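PDB 2YJG: lactate racemase from Thermoanaerobacterium thermosaccharolyticum, which interconverts the D- and L-isomers of lactate with a nickel pincer cofactor derived from nicotinic acid mononucleotide. Local coordinates for residues V43-E48 with I247-A252; N49-K54 with E256-K261; T53-D58 with I90-K95; S202-N207 with N217-R222; V280-G285 with N413-G418. One frame throughout, in Å; residues are numbered along the deposited sequence.

Interaction 1: residues V43-E48 with I247-A252; sequences VKRALE and IVNAFA
Ala46 sets its methyl against two alanines of strand 247-252. Its CB lies 3.8 Å from CB of Ala250 and 3.9 Å from CB of Ala252. These small side chains let the helix and strand axes approach to 6.7 Å, at 23°. CB of Ala252 rests 3.5 Å from the carbonyl O of Ala46. Deeper in, CG2 of Val43 meets CD1 of Ile247, and the side chains cross at about a right angle. Val43 and Leu47 also pack on helix 79-91 and on strand 233-241. The helix thus covers the edge strand 247-253 of the mixed sheet, where Val248 and Asn249 form a classic beta bulge against Val240. The solvent side is looser and wet. CG of Arg45 is anti to the backbone N (chi1 -178°), a bend at chi3 follows, and NH2 comes 3.1 Å from OD1 of Asn249. One water links NE of Arg45 to the carbonyl O of Ala250. A second accepts from N of Ala252 and lies beside O of Ala46.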
# COMPACT_ATOMS: atom_id res chain seq x y z
N VAL A 43 -12.60 -1.05 -22.63
CA VAL A 43 -12.74 0.07 -21.73
C VAL A 43 -12.57 1.42 -22.45
O VAL A 43 -13.43 2.27 -22.35
CB VAL A 43 -11.79 -0.03 -20.49
CG1 VAL A 43 -11.96 1.20 -19.61
CG2 VAL A 43 -12.10 -1.30 -19.73
N LYS A 44 -11.50 1.60 -23.23
CA LYS A 44 -11.31 2.85 -23.97
C LYS A 44 -12.47 3.16 -24.92
O LYS A 44 -12.91 4.30 -25.03
CB LYS A 44 -10.01 2.82 -24.76
CG LYS A 44 -8.72 2.95 -23.97
CD LYS A 44 -8.35 4.43 -23.79
CE LYS A 44 -8.14 5.21 -25.11
NZ LYS A 44 -8.79 6.64 -25.22
N ARG A 45 -12.96 2.15 -25.62
CA ARG A 45 -14.12 2.33 -26.49
C ARG A 45 -15.28 2.96 -25.72
O ARG A 45 -15.90 3.91 -26.20
CB ARG A 45 -14.56 0.99 -27.13
CG ARG A 45 -15.75 1.07 -28.11
CD ARG A 45 -16.21 -0.31 -28.63
NE ARG A 45 -16.71 -1.16 -27.55
CZ ARG A 45 -17.24 -2.38 -27.68
NH1 ARG A 45 -17.39 -2.95 -28.88
NH2 ARG A 45 -17.64 -3.04 -26.59
N ALA A 46 -15.58 2.41 -24.54
CA ALA A 46 -16.63 2.98 -23.69
C ALA A 46 -16.35 4.42 -23.37
O ALA A 46 -17.22 5.26 -23.49
CB ALA A 46 -16.74 2.20 -22.36
N LEU A 47 -15.15 4.69 -22.87
CA LEU A 47 -14.78 6.04 -22.49
C LEU A 47 -14.83 6.99 -23.71
O LEU A 47 -15.26 8.14 -23.58
CB LEU A 47 -13.38 6.07 -21.86
CG LEU A 47 -13.28 5.36 -20.48
CD1 LEU A 47 -11.77 5.27 -20.08
CD2 LEU A 47 -14.14 6.03 -19.40
N GLU A 48 -14.44 6.48 -24.87
CA GLU A 48 -14.43 7.33 -26.07
C GLU A 48 -15.87 7.56 -26.66
O GLU A 48 -16.07 8.41 -27.52
CB GLU A 48 -13.51 6.72 -27.11
CG GLU A 48 -11.95 6.76 -26.83
CD GLU A 48 -11.15 5.79 -27.70
OE1 GLU A 48 -11.64 5.33 -28.77
OE2 GLU A 48 -10.01 5.47 -27.36
N ILE A 247 -12.95 -8.59 -18.51
CA ILE A 247 -13.88 -7.60 -19.06
C ILE A 247 -14.30 -8.06 -20.43
O ILE A 247 -13.41 -8.35 -21.24
CB ILE A 247 -13.25 -6.18 -19.16
CG1 ILE A 247 -12.97 -5.66 -17.74
CG2 ILE A 247 -14.16 -5.21 -19.93
CD1 ILE A 247 -12.07 -4.38 -17.69
N VAL A 248 -15.61 -8.14 -20.66
CA VAL A 248 -16.21 -8.51 -21.96
C VAL A 248 -17.04 -7.40 -22.62
O VAL A 248 -17.33 -7.44 -23.84
CB VAL A 248 -17.00 -9.82 -21.87
CG1 VAL A 248 -16.10 -10.96 -21.50
CG2 VAL A 248 -18.16 -9.69 -20.88
N ASN A 249 -17.40 -6.40 -21.85
CA ASN A 249 -18.04 -5.19 -22.33
C ASN A 249 -17.87 -4.10 -21.26
O ASN A 249 -17.53 -4.37 -20.10
CB ASN A 249 -19.53 -5.43 -22.63
CG ASN A 249 -20.10 -4.57 -23.79
OD1 ASN A 249 -19.57 -3.52 -24.19
ND2 ASN A 249 -21.22 -5.03 -24.30
N ALA A 250 -18.22 -2.90 -21.65
CA ALA A 250 -18.08 -1.71 -20.84
C ALA A 250 -18.96 -0.59 -21.34
O ALA A 250 -19.17 -0.43 -22.58
CB ALA A 250 -16.59 -1.27 -20.80
N PHE A 251 -19.48 0.17 -20.38
CA PHE A 251 -20.45 1.23 -20.58
C PHE A 251 -20.04 2.42 -19.72
O PHE A 251 -19.82 2.26 -18.53
CB PHE A 251 -21.86 0.74 -20.19
CG PHE A 251 -22.25 -0.51 -20.89
CD1 PHE A 251 -21.82 -1.73 -20.42
CD2 PHE A 251 -22.99 -0.46 -22.11
CE1 PHE A 251 -22.11 -2.92 -21.11
CE2 PHE A 251 -23.29 -1.64 -22.76
CZ PHE A 251 -22.85 -2.87 -22.26
N ALA A 252 -20.03 3.61 -20.32
CA ALA A 252 -19.56 4.81 -19.69
C ALA A 252 -20.47 5.98 -20.02
O ALA A 252 -21.03 6.04 -21.14
CB ALA A 252 -18.11 5.10 -20.15
O HOH W 1 -17.03 -0.95 -24.95
O HOH W 2 -19.89 3.71 -23.31

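Interaction 2: residues N49-K54 with E256-K261; sequences NPIGTK and EKAHLK
Ile51 lays its side chain on the first turns of helix 257-270, where the loop after helix 39-48 packs at the surface. Its branches divide the work. CG2, anti to the backbone N, sits over the Lys257 end, 3.9 Å from the carbonyl O of Lys257 and 4.0 Å from its CB. CD1 reaches on to Ala258 and Lys261. It lies 4.0 Å from CA of Ala258 and 3.9 Å from CB of Lys261, and the Ile51 and Lys261 side chains cross at about a right angle. The lysines therefore touch Ile51 with their aliphatic roots, and their ends lead away. No hydrogen bond joins the segments. The loop is held by backbone bonds of Ile51 to Ala252 and His254, which bring it beside the end of strand 247-253. ND1 of His254 accepts from N of Glu256 and of Lys257 at the start of the helix. Beyond Ile51 the chain turns through Gly52, whose phi is positive (88°). Its CA lies 4.4 Å from CD of Lys257.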
# COMPACT_ATOMS: atom_id res chain seq x y z
N ASN A 49 -16.88 6.84 -26.14
CA ASN A 49 -18.23 6.82 -26.68
C ASN A 49 -19.21 6.86 -25.50
O ASN A 49 -20.00 5.88 -25.27
CB ASN A 49 -18.42 5.56 -27.53
CG ASN A 49 -17.53 5.57 -28.80
OD1 ASN A 49 -17.87 6.22 -29.79
ND2 ASN A 49 -16.39 4.85 -28.75
N PRO A 50 -19.16 7.98 -24.73
CA PRO A 50 -19.98 8.08 -23.55
C PRO A 50 -21.48 8.12 -23.90
O PRO A 50 -21.88 8.66 -24.94
CB PRO A 50 -19.55 9.40 -22.91
CG PRO A 50 -18.80 10.18 -24.07
CD PRO A 50 -18.26 9.13 -24.92
N ILE A 51 -22.28 7.50 -23.05
CA ILE A 51 -23.71 7.47 -23.23
C ILE A 51 -24.37 8.57 -22.41
O ILE A 51 -24.44 8.49 -21.19
CB ILE A 51 -24.29 6.09 -22.81
CG1 ILE A 51 -23.72 4.97 -23.69
CG2 ILE A 51 -25.81 6.12 -22.84
CD1 ILE A 51 -23.54 3.61 -22.90
N GLY A 52 -24.87 9.62 -23.06
CA GLY A 52 -25.67 10.60 -22.31
C GLY A 52 -24.90 11.75 -21.65
O GLY A 52 -25.49 12.54 -20.92
N THR A 53 -23.59 11.81 -21.86
CA THR A 53 -22.71 12.90 -21.38
C THR A 53 -21.56 13.17 -22.31
O THR A 53 -21.27 12.40 -23.21
CB THR A 53 -22.02 12.62 -19.99
OG1 THR A 53 -21.05 11.55 -20.11
CG2 THR A 53 -23.00 12.31 -18.97
N LYS A 54 -20.90 14.30 -22.06
CA LYS A 54 -19.61 14.56 -22.64
C LYS A 54 -18.62 13.50 -22.16
O LYS A 54 -18.86 12.80 -21.14
CB LYS A 54 -19.11 15.95 -22.19
CG LYS A 54 -20.02 17.14 -22.60
CD LYS A 54 -19.42 18.53 -22.16
CE LYS A 54 -19.11 18.59 -20.65
NZ LYS A 54 -18.62 19.91 -20.15
N GLU A 256 -27.17 7.09 -14.83
CA GLU A 256 -28.35 6.30 -15.12
C GLU A 256 -28.34 5.72 -16.54
O GLU A 256 -28.52 4.53 -16.69
CB GLU A 256 -29.68 7.10 -14.82
CG GLU A 256 -30.83 6.16 -14.65
CD GLU A 256 -32.15 6.76 -14.08
OE1 GLU A 256 -32.20 7.93 -13.66
OE2 GLU A 256 -33.14 5.97 -14.02
N LYS A 257 -28.20 6.53 -17.59
CA LYS A 257 -28.37 6.04 -18.94
C LYS A 257 -27.30 5.01 -19.31
O LYS A 257 -27.60 4.06 -20.03
CB LYS A 257 -28.39 7.20 -19.95
CG LYS A 257 -29.63 8.11 -19.78
CD LYS A 257 -29.57 9.35 -20.70
CE LYS A 257 -30.69 10.37 -20.46
NZ LYS A 257 -30.71 10.74 -19.04
N ALA A 258 -26.03 5.21 -18.90
CA ALA A 258 -24.97 4.26 -19.19
C ALA A 258 -25.19 2.93 -18.45
O ALA A 258 -24.96 1.91 -19.02
CB ALA A 258 -23.55 4.81 -18.90
N HIS A 259 -25.66 3.01 -17.19
CA HIS A 259 -25.98 1.85 -16.37
C HIS A 259 -27.08 1.06 -17.01
O HIS A 259 -26.97 -0.16 -17.17
CB HIS A 259 -26.40 2.27 -14.97
CG HIS A 259 -26.80 1.12 -14.07
ND1 HIS A 259 -25.92 0.10 -13.67
CD2 HIS A 259 -27.98 0.84 -13.47
CE1 HIS A 259 -26.57 -0.74 -12.89
NE2 HIS A 259 -27.82 -0.32 -12.75
N LEU A 260 -28.12 1.75 -17.49
CA LEU A 260 -29.22 1.04 -18.15
C LEU A 260 -28.81 0.32 -19.43
O LEU A 260 -29.26 -0.83 -19.70
CB LEU A 260 -30.41 1.99 -18.38
CG LEU A 260 -31.17 2.53 -17.18
CD1 LEU A 260 -32.35 3.46 -17.60
CD2 LEU A 260 -31.76 1.39 -16.28
N LYS A 261 -27.97 0.95 -20.25
CA LYS A 261 -27.47 0.28 -21.46
C LYS A 261 -26.69 -0.99 -21.08
O LYS A 261 -26.84 -2.03 -21.69
CB LYS A 261 -26.64 1.26 -22.32
CG LYS A 261 -26.11 0.68 -23.59
CD LYS A 261 -27.21 0.15 -24.56
CE LYS A 261 -26.77 -1.22 -25.19
NZ LYS A 261 -26.96 -2.44 -24.28

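Interaction 3: residues T53-D58 with I90-K95; sequences TKRLQD and IRKKNK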
# COMPACT_ATOMS: atom_id res chain seq x y z
N THR A 53 -23.59 11.81 -21.86
CA THR A 53 -22.71 12.90 -21.38
C THR A 53 -21.56 13.17 -22.31
O THR A 53 -21.27 12.40 -23.21
CB THR A 53 -22.02 12.62 -19.99
OG1 THR A 53 -21.05 11.55 -20.11
CG2 THR A 53 -23.00 12.31 -18.97
N LYS A 54 -20.90 14.30 -22.06
CA LYS A 54 -19.61 14.56 -22.64
C LYS A 54 -18.62 13.50 -22.16
O LYS A 54 -18.86 12.80 -21.14
CB LYS A 54 -19.11 15.95 -22.19
CG LYS A 54 -20.02 17.14 -22.60
CD LYS A 54 -19.42 18.53 -22.16
CE LYS A 54 -19.11 18.59 -20.65
NZ LYS A 54 -18.62 19.91 -20.15
N ARG A 55 -17.51 13.38 -22.87
CA ARG A 55 -16.39 12.59 -22.38
C ARG A 55 -15.90 13.07 -21.04
O ARG A 55 -15.96 14.25 -20.71
CB ARG A 55 -15.24 12.59 -23.38
CG ARG A 55 -15.38 11.52 -24.41
CD ARG A 55 -14.30 11.55 -25.35
NE ARG A 55 -13.04 11.06 -24.82
CZ ARG A 55 -11.94 10.94 -25.53
NH1 ARG A 55 -11.94 11.27 -26.83
NH2 ARG A 55 -10.82 10.49 -24.97
N LEU A 56 -15.38 12.12 -20.27
CA LEU A 56 -14.83 12.42 -18.96
C LEU A 56 -13.70 13.44 -19.09
O LEU A 56 -13.61 14.32 -18.27
CB LEU A 56 -14.39 11.13 -18.25
CG LEU A 56 -13.75 11.28 -16.85
CD1 LEU A 56 -14.58 12.09 -15.89
CD2 LEU A 56 -13.42 9.89 -16.34
N GLN A 57 -12.86 13.36 -20.11
CA GLN A 57 -11.80 14.38 -20.30
C GLN A 57 -12.35 15.81 -20.30
O GLN A 57 -11.74 16.72 -19.77
CB GLN A 57 -10.99 14.13 -21.56
CG GLN A 57 -11.73 14.27 -22.88
CD GLN A 57 -10.77 14.25 -24.07
OE1 GLN A 57 -9.55 14.21 -23.89
NE2 GLN A 57 -11.31 14.30 -25.30
N ASP A 58 -13.49 16.00 -20.94
CA ASP A 58 -14.15 17.31 -21.03
C ASP A 58 -14.82 17.70 -19.75
O ASP A 58 -14.72 18.85 -19.31
CB ASP A 58 -15.13 17.33 -22.19
CG ASP A 58 -14.42 17.25 -23.52
OD1 ASP A 58 -13.30 17.76 -23.61
OD2 ASP A 58 -14.99 16.66 -24.48
N ILE A 90 -9.23 11.45 -17.31
CA ILE A 90 -9.29 12.63 -16.46
C ILE A 90 -8.14 13.63 -16.73
O ILE A 90 -8.38 14.83 -16.68
CB ILE A 90 -9.30 12.24 -14.98
CG1 ILE A 90 -10.70 11.66 -14.60
CG2 ILE A 90 -8.98 13.43 -14.07
CD1 ILE A 90 -10.77 10.78 -13.30
N ARG A 91 -6.94 13.14 -16.97
CA ARG A 91 -5.73 13.99 -17.05
C ARG A 91 -5.50 14.54 -18.44
O ARG A 91 -4.69 15.47 -18.63
CB ARG A 91 -4.50 13.23 -16.53
CG ARG A 91 -4.57 13.07 -15.00
CD ARG A 91 -3.44 12.17 -14.42
NE ARG A 91 -3.44 12.26 -12.97
CZ ARG A 91 -3.24 11.27 -12.11
NH1 ARG A 91 -3.06 10.01 -12.49
NH2 ARG A 91 -3.27 11.55 -10.81
N LYS A 92 -6.25 14.02 -19.41
CA LYS A 92 -6.02 14.38 -20.81
C LYS A 92 -6.11 15.90 -21.02
O LYS A 92 -5.31 16.49 -21.77
CB LYS A 92 -6.96 13.62 -21.72
CG LYS A 92 -6.48 12.24 -22.08
CD LYS A 92 -7.42 11.63 -23.10
CE LYS A 92 -7.24 10.10 -23.25
NZ LYS A 92 -6.15 9.71 -24.21
N LYS A 93 -7.06 16.55 -20.38
CA LYS A 93 -7.18 17.98 -20.52
C LYS A 93 -7.00 18.69 -19.17
O LYS A 93 -7.34 19.85 -19.03
CB LYS A 93 -8.48 18.34 -21.26
CG LYS A 93 -8.55 17.84 -22.68
CD LYS A 93 -9.91 18.23 -23.36
CE LYS A 93 -9.88 18.12 -24.91
NZ LYS A 93 -11.26 18.37 -25.46
N ASN A 94 -6.37 18.00 -18.20
CA ASN A 94 -6.19 18.48 -16.83
C ASN A 94 -5.02 17.71 -16.15
O ASN A 94 -5.21 16.85 -15.24
CB ASN A 94 -7.51 18.32 -16.07
CG ASN A 94 -7.54 19.03 -14.77
OD1 ASN A 94 -6.53 19.58 -14.33
ND2 ASN A 94 -8.69 19.03 -14.12
N LYS A 95 -3.78 18.00 -16.58
CA LYS A 95 -2.69 17.13 -16.23
C LYS A 95 -2.45 17.15 -14.73
O LYS A 95 -2.03 16.14 -14.19
CB LYS A 95 -1.37 17.47 -16.95
CG LYS A 95 -1.39 17.17 -18.45
CD LYS A 95 -1.42 15.71 -18.79
CE LYS A 95 -1.77 15.51 -20.27
NZ LYS A 95 -1.28 14.18 -20.67
O HOH W 3 -9.20 16.59 -18.67
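Asp58 and Lys93 form the salt bridge of this contact. NZ of Lys93 donates to OD1 of Asp58 at 2.8 Å, on the syn side of the carboxylate. The lysine chain is extended beyond CG, and its CD also passes 3.4 Å from the same oxygen. A second polar link runs through one water. It donates to the carbonyl O of Gln57 and of Ile90 and accepts from N of Lys93, and so joins the two backbones where the helix gives way to a turn.

Gln57 buries more area here than any other residue. From CG (chi1 66°) its chain runs on extended and carries the amide to Lys92 and Arg55. OE1 lies 3.4 Å from both CB and CD of Lys92. NE2 sits 3.4 Å above the plane of the Arg55 guanidinium, over its centre. That guanidinium has Lys92 CE near its edge, but its salt bridge is with Glu89, which also accepts from N of Gln57.

The apolar part is deeper. CD2 of Leu56 packs 3.7 Å from CG1 of Ile90, and both residues are buried. Leu56 also meets Phe235 of strand 233-241, and Ile90 meets Ile66 and Ile68.

Arg55 holds the N-cap position of helix 56-59, while a type I beta turn from Arg91 to Asn94 follows helix 79-91. The contact thus packs one helix start against one helix end, beside the mixed sheet.

Interaction 4: residues S202-N207 with N217-R222; sequences SEFIKN and NNPIHR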
# COMPACT_ATOMS: atom_id res chain seq x y z
N SER A 202 -37.81 -4.04 5.66
CA SER A 202 -38.79 -5.09 5.34
C SER A 202 -39.88 -4.66 4.32
O SER A 202 -40.30 -5.47 3.50
CB SER A 202 -39.47 -5.64 6.56
OG SER A 202 -40.29 -4.63 7.12
N GLU A 203 -40.27 -3.39 4.37
CA GLU A 203 -41.27 -2.86 3.44
C GLU A 203 -40.76 -2.88 2.01
O GLU A 203 -41.50 -3.22 1.06
CB GLU A 203 -41.61 -1.41 3.79
CG GLU A 203 -42.79 -0.93 3.04
CD GLU A 203 -43.37 0.36 3.64
OE1 GLU A 203 -42.89 0.80 4.72
OE2 GLU A 203 -44.26 0.93 3.00
N PHE A 204 -39.50 -2.52 1.85
CA PHE A 204 -38.85 -2.52 0.53
C PHE A 204 -38.68 -3.96 0.05
O PHE A 204 -39.04 -4.33 -1.08
CB PHE A 204 -37.49 -1.87 0.64
CG PHE A 204 -37.52 -0.34 0.52
CD1 PHE A 204 -38.70 0.38 0.55
CD2 PHE A 204 -36.33 0.34 0.41
CE1 PHE A 204 -38.70 1.74 0.40
CE2 PHE A 204 -36.32 1.70 0.21
CZ PHE A 204 -37.51 2.41 0.21
N ILE A 205 -38.17 -4.81 0.94
CA ILE A 205 -37.89 -6.20 0.51
C ILE A 205 -39.18 -6.96 0.11
O ILE A 205 -39.17 -7.86 -0.73
CB ILE A 205 -37.08 -6.91 1.57
CG1 ILE A 205 -35.70 -6.27 1.72
CG2 ILE A 205 -36.95 -8.42 1.28
CD1 ILE A 205 -34.71 -6.48 0.55
N LYS A 206 -40.28 -6.64 0.75
CA LYS A 206 -41.57 -7.25 0.46
C LYS A 206 -42.19 -6.80 -0.84
O LYS A 206 -43.11 -7.46 -1.38
CB LYS A 206 -42.57 -7.02 1.61
CG LYS A 206 -44.00 -7.51 1.37
CD LYS A 206 -44.29 -8.96 1.79
CE LYS A 206 -45.79 -9.19 2.10
NZ LYS A 206 -46.16 -10.58 2.61
N ASN A 207 -41.70 -5.70 -1.39
CA ASN A 207 -42.31 -5.17 -2.61
C ASN A 207 -42.14 -6.18 -3.74
O ASN A 207 -41.09 -6.77 -3.88
CB ASN A 207 -41.66 -3.84 -2.94
CG ASN A 207 -42.31 -3.14 -4.10
OD1 ASN A 207 -42.11 -3.53 -5.26
ND2 ASN A 207 -43.04 -2.01 -3.82
N ASN A 217 -40.06 0.40 -11.00
CA ASN A 217 -41.03 0.26 -9.90
C ASN A 217 -40.42 -0.43 -8.69
O ASN A 217 -41.13 -0.76 -7.71
CB ASN A 217 -42.31 -0.46 -10.37
CG ASN A 217 -43.56 0.22 -9.90
OD1 ASN A 217 -44.62 -0.42 -9.69
ND2 ASN A 217 -43.47 1.54 -9.70
N ASN A 218 -39.11 -0.68 -8.77
CA ASN A 218 -38.33 -1.26 -7.64
C ASN A 218 -37.98 -0.15 -6.67
O ASN A 218 -37.22 0.76 -7.02
CB ASN A 218 -37.04 -1.98 -8.13
CG ASN A 218 -36.25 -2.60 -7.02
OD1 ASN A 218 -36.42 -2.24 -5.85
ND2 ASN A 218 -35.44 -3.63 -7.34
N PRO A 219 -38.57 -0.16 -5.46
CA PRO A 219 -38.40 1.01 -4.60
C PRO A 219 -37.00 1.17 -4.03
O PRO A 219 -36.64 2.27 -3.69
CB PRO A 219 -39.40 0.74 -3.47
CG PRO A 219 -39.49 -0.74 -3.39
CD PRO A 219 -39.44 -1.17 -4.81
N ILE A 220 -36.25 0.07 -3.92
CA ILE A 220 -34.86 0.09 -3.46
C ILE A 220 -34.06 0.88 -4.46
O ILE A 220 -33.35 1.84 -4.15
CB ILE A 220 -34.25 -1.37 -3.31
CG1 ILE A 220 -35.03 -2.12 -2.26
CG2 ILE A 220 -32.79 -1.24 -2.88
CD1 ILE A 220 -34.89 -3.63 -2.16
N HIS A 221 -34.25 0.50 -5.71
CA HIS A 221 -33.62 1.15 -6.86
C HIS A 221 -34.04 2.60 -6.99
O HIS A 221 -33.21 3.50 -7.23
CB HIS A 221 -33.96 0.37 -8.11
CG HIS A 221 -33.41 0.99 -9.36
ND1 HIS A 221 -32.06 1.10 -9.60
CD2 HIS A 221 -34.04 1.54 -10.41
CE1 HIS A 221 -31.89 1.67 -10.78
NE2 HIS A 221 -33.08 1.95 -11.29
N ARG A 222 -35.31 2.88 -6.75
CA ARG A 222 -35.77 4.28 -6.78
C ARG A 222 -35.03 5.18 -5.79
O ARG A 222 -34.63 6.30 -6.14
CB ARG A 222 -37.30 4.31 -6.50
CG ARG A 222 -37.89 5.72 -6.54
CD ARG A 222 -39.43 5.78 -6.19
NE ARG A 222 -39.92 7.18 -6.18
CZ ARG A 222 -41.07 7.61 -5.63
NH1 ARG A 222 -41.90 6.77 -4.99
NH2 ARG A 222 -41.41 8.89 -5.71
O HOH W 4 -43.20 -0.02 -6.38
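Phe204 places one face of its ring over Pro219. CB of Pro219 lies 4.3 Å from the ring centroid and 22° off the normal, a CH-pi contact offset toward the rim. The two side chains slide past each other in opposite directions. The carbonyl O of Pro219 is also near, 4.0 Å from CE2 of Phe204. CB of Phe204 meets CG1 of Ile220 at 3.8 Å. Ile220 carries on to Ile205, where the two CD1 atoms are 3.9 Å apart.

Asn207 meets the other end of the proline ring, tip to tip. With its CG anti to the backbone N (chi1 -174°), it brings that carbon 3.6 Å from CD of Pro219. OD1 of Asn207 accepts from N of Tyr209, and ND2 donates to a water that in turn donates to O of Asn217. No direct hydrogen bond crosses the contact.

Asn218 is the N-cap of the second helix. Its OD1 accepts from N of Ile220 at 3.0 Å, and weakly from N of His221. Its ND2 is held by O of Phe176 and of Val214.

The side chain of Ile205 is about 5 Å from that of His200, by similarity a nickel ligand of the cofactor. Helix 202-206 packs with Ile205 on helix 357-369 and with Ser202 on helix 338-346, while Phe204 and Ile220 join it to the start of helix 219-230.

Interaction 5: residues V280-G285 with N413-G418; sequences VITSNG and NVIPDG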
# COMPACT_ATOMS: atom_id res chain seq x y z
N VAL A 280 -36.85 -28.08 -9.13
CA VAL A 280 -35.79 -27.36 -9.74
C VAL A 280 -34.49 -27.83 -9.10
O VAL A 280 -34.44 -28.01 -7.87
CB VAL A 280 -35.94 -25.86 -9.47
CG1 VAL A 280 -34.82 -25.13 -10.07
CG2 VAL A 280 -37.32 -25.29 -9.93
N ILE A 281 -33.44 -28.02 -9.91
CA ILE A 281 -32.06 -28.24 -9.44
C ILE A 281 -31.22 -27.08 -9.84
O ILE A 281 -31.19 -26.68 -11.01
CB ILE A 281 -31.41 -29.51 -10.04
CG1 ILE A 281 -32.17 -30.73 -9.55
CG2 ILE A 281 -29.91 -29.51 -9.71
CD1 ILE A 281 -31.69 -32.09 -10.15
N THR A 282 -30.57 -26.46 -8.86
CA THR A 282 -29.68 -25.34 -9.17
C THR A 282 -28.45 -25.31 -8.22
O THR A 282 -28.22 -26.28 -7.47
CB THR A 282 -30.46 -24.02 -9.15
OG1 THR A 282 -29.71 -22.99 -9.78
CG2 THR A 282 -30.89 -23.64 -7.69
N SER A 283 -27.63 -24.28 -8.37
CA SER A 283 -26.41 -24.14 -7.56
C SER A 283 -26.19 -22.69 -7.23
O SER A 283 -26.91 -21.81 -7.71
CB SER A 283 -25.18 -24.66 -8.31
OG SER A 283 -24.68 -23.68 -9.14
N ASN A 284 -25.23 -22.40 -6.38
CA ASN A 284 -24.89 -21.01 -6.15
C ASN A 284 -23.59 -20.61 -6.80
O ASN A 284 -22.89 -19.83 -6.21
CB ASN A 284 -24.77 -20.64 -4.68
CG ASN A 284 -25.48 -19.32 -4.37
OD1 ASN A 284 -26.63 -19.19 -4.72
ND2 ASN A 284 -24.76 -18.33 -3.79
N GLY A 285 -23.29 -21.17 -7.98
CA GLY A 285 -22.17 -20.69 -8.79
C GLY A 285 -20.77 -21.13 -8.40
O GLY A 285 -19.80 -20.61 -8.94
N ASN A 413 -36.77 -28.69 -13.72
CA ASN A 413 -36.03 -27.62 -14.31
C ASN A 413 -34.60 -27.68 -13.79
O ASN A 413 -34.41 -27.72 -12.59
CB ASN A 413 -36.67 -26.26 -13.96
CG ASN A 413 -37.78 -25.81 -14.92
OD1 ASN A 413 -38.68 -25.03 -14.53
ND2 ASN A 413 -37.70 -26.23 -16.16
N VAL A 414 -33.59 -27.60 -14.66
CA VAL A 414 -32.17 -27.56 -14.25
C VAL A 414 -31.56 -26.24 -14.56
O VAL A 414 -31.52 -25.82 -15.72
CB VAL A 414 -31.32 -28.70 -14.93
CG1 VAL A 414 -29.83 -28.66 -14.43
CG2 VAL A 414 -31.95 -30.08 -14.64
N ILE A 415 -31.10 -25.53 -13.53
CA ILE A 415 -30.51 -24.23 -13.72
C ILE A 415 -29.09 -24.38 -13.16
O ILE A 415 -28.89 -24.19 -11.95
CB ILE A 415 -31.23 -23.15 -12.91
CG1 ILE A 415 -32.77 -23.24 -13.11
CG2 ILE A 415 -30.65 -21.77 -13.28
CD1 ILE A 415 -33.58 -22.10 -12.44
N PRO A 416 -28.11 -24.73 -14.01
CA PRO A 416 -26.83 -25.14 -13.41
C PRO A 416 -26.12 -24.07 -12.58
O PRO A 416 -25.49 -24.41 -11.58
CB PRO A 416 -25.97 -25.58 -14.60
CG PRO A 416 -26.95 -25.64 -15.83
CD PRO A 416 -28.18 -24.91 -15.48
N ASP A 417 -26.24 -22.80 -12.96
CA ASP A 417 -25.73 -21.69 -12.17
C ASP A 417 -26.85 -20.70 -11.80
O ASP A 417 -27.27 -19.84 -12.60
CB ASP A 417 -24.62 -21.01 -12.90
CG ASP A 417 -23.96 -19.86 -12.09
OD1 ASP A 417 -24.59 -19.33 -11.14
OD2 ASP A 417 -22.81 -19.50 -12.42
N GLY A 418 -27.36 -20.88 -10.59
CA GLY A 418 -28.46 -20.11 -10.06
C GLY A 418 -28.21 -18.61 -9.83
O GLY A 418 -29.16 -17.83 -9.78
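Thr282 turns OG1 anti to its backbone N (chi1 -165°), and Ser283 sets OG between N and the carbonyl carbon (chi1 84°). Each hydroxyl then donates to a carbonyl of the other segment. OG1 of Thr282 reaches O of Ile415 at 2.6 Å, in the carbonyl plane. OG of Ser283 reaches O of Pro416 at 2.7 Å and accepts from N of Gly285, an ST turn. N of Ser283 is buried with no partner in the model. Before them the strands pair in parallel. Ile281 N donates to O of Asn413 at 2.9 Å, and Ile415 N to O of Ile281 at 2.8 Å, almost straight (176°). On the face shared with Thr282, CG1 of Val280 meets CD1 of Ile415. Past the strand ends, N of Gly418 bonds weakly to O of Ser283. Both strands belong to a six-stranded parallel sheet, mostly C-terminal, with strand 22-25 at one edge. Gly418 is about 7 Å from the side chain of Lys298, a probable substrate-binding residue by similarity.

How the interactions relate
Interactions 1, 2 and 3 form one continuous patch on one side of the chain's centre. Interactions 1 and 2 have centres 11 Å apart and meet where N of Ile51 lies 2.7 Å from O of Ala252, a probable hydrogen bond. Interaction 3 continues the same loop, sharing Thr53 and Lys54 with interaction 2. All three lie away from the active-site residues; Arg91 of interaction 3 is salt-bridged to Glu128, a magnesium ligand. Interactions 4 and 5 are nearer to sites assigned by similarity. Ile220 of interaction 4 is about 7 Å from the cofactor lysine Lys184, side chain to side chain. Gly285 of interaction 5 is about 9 Å from the side chain of Gln295, a probable substrate residue. Their centres are 26 Å apart.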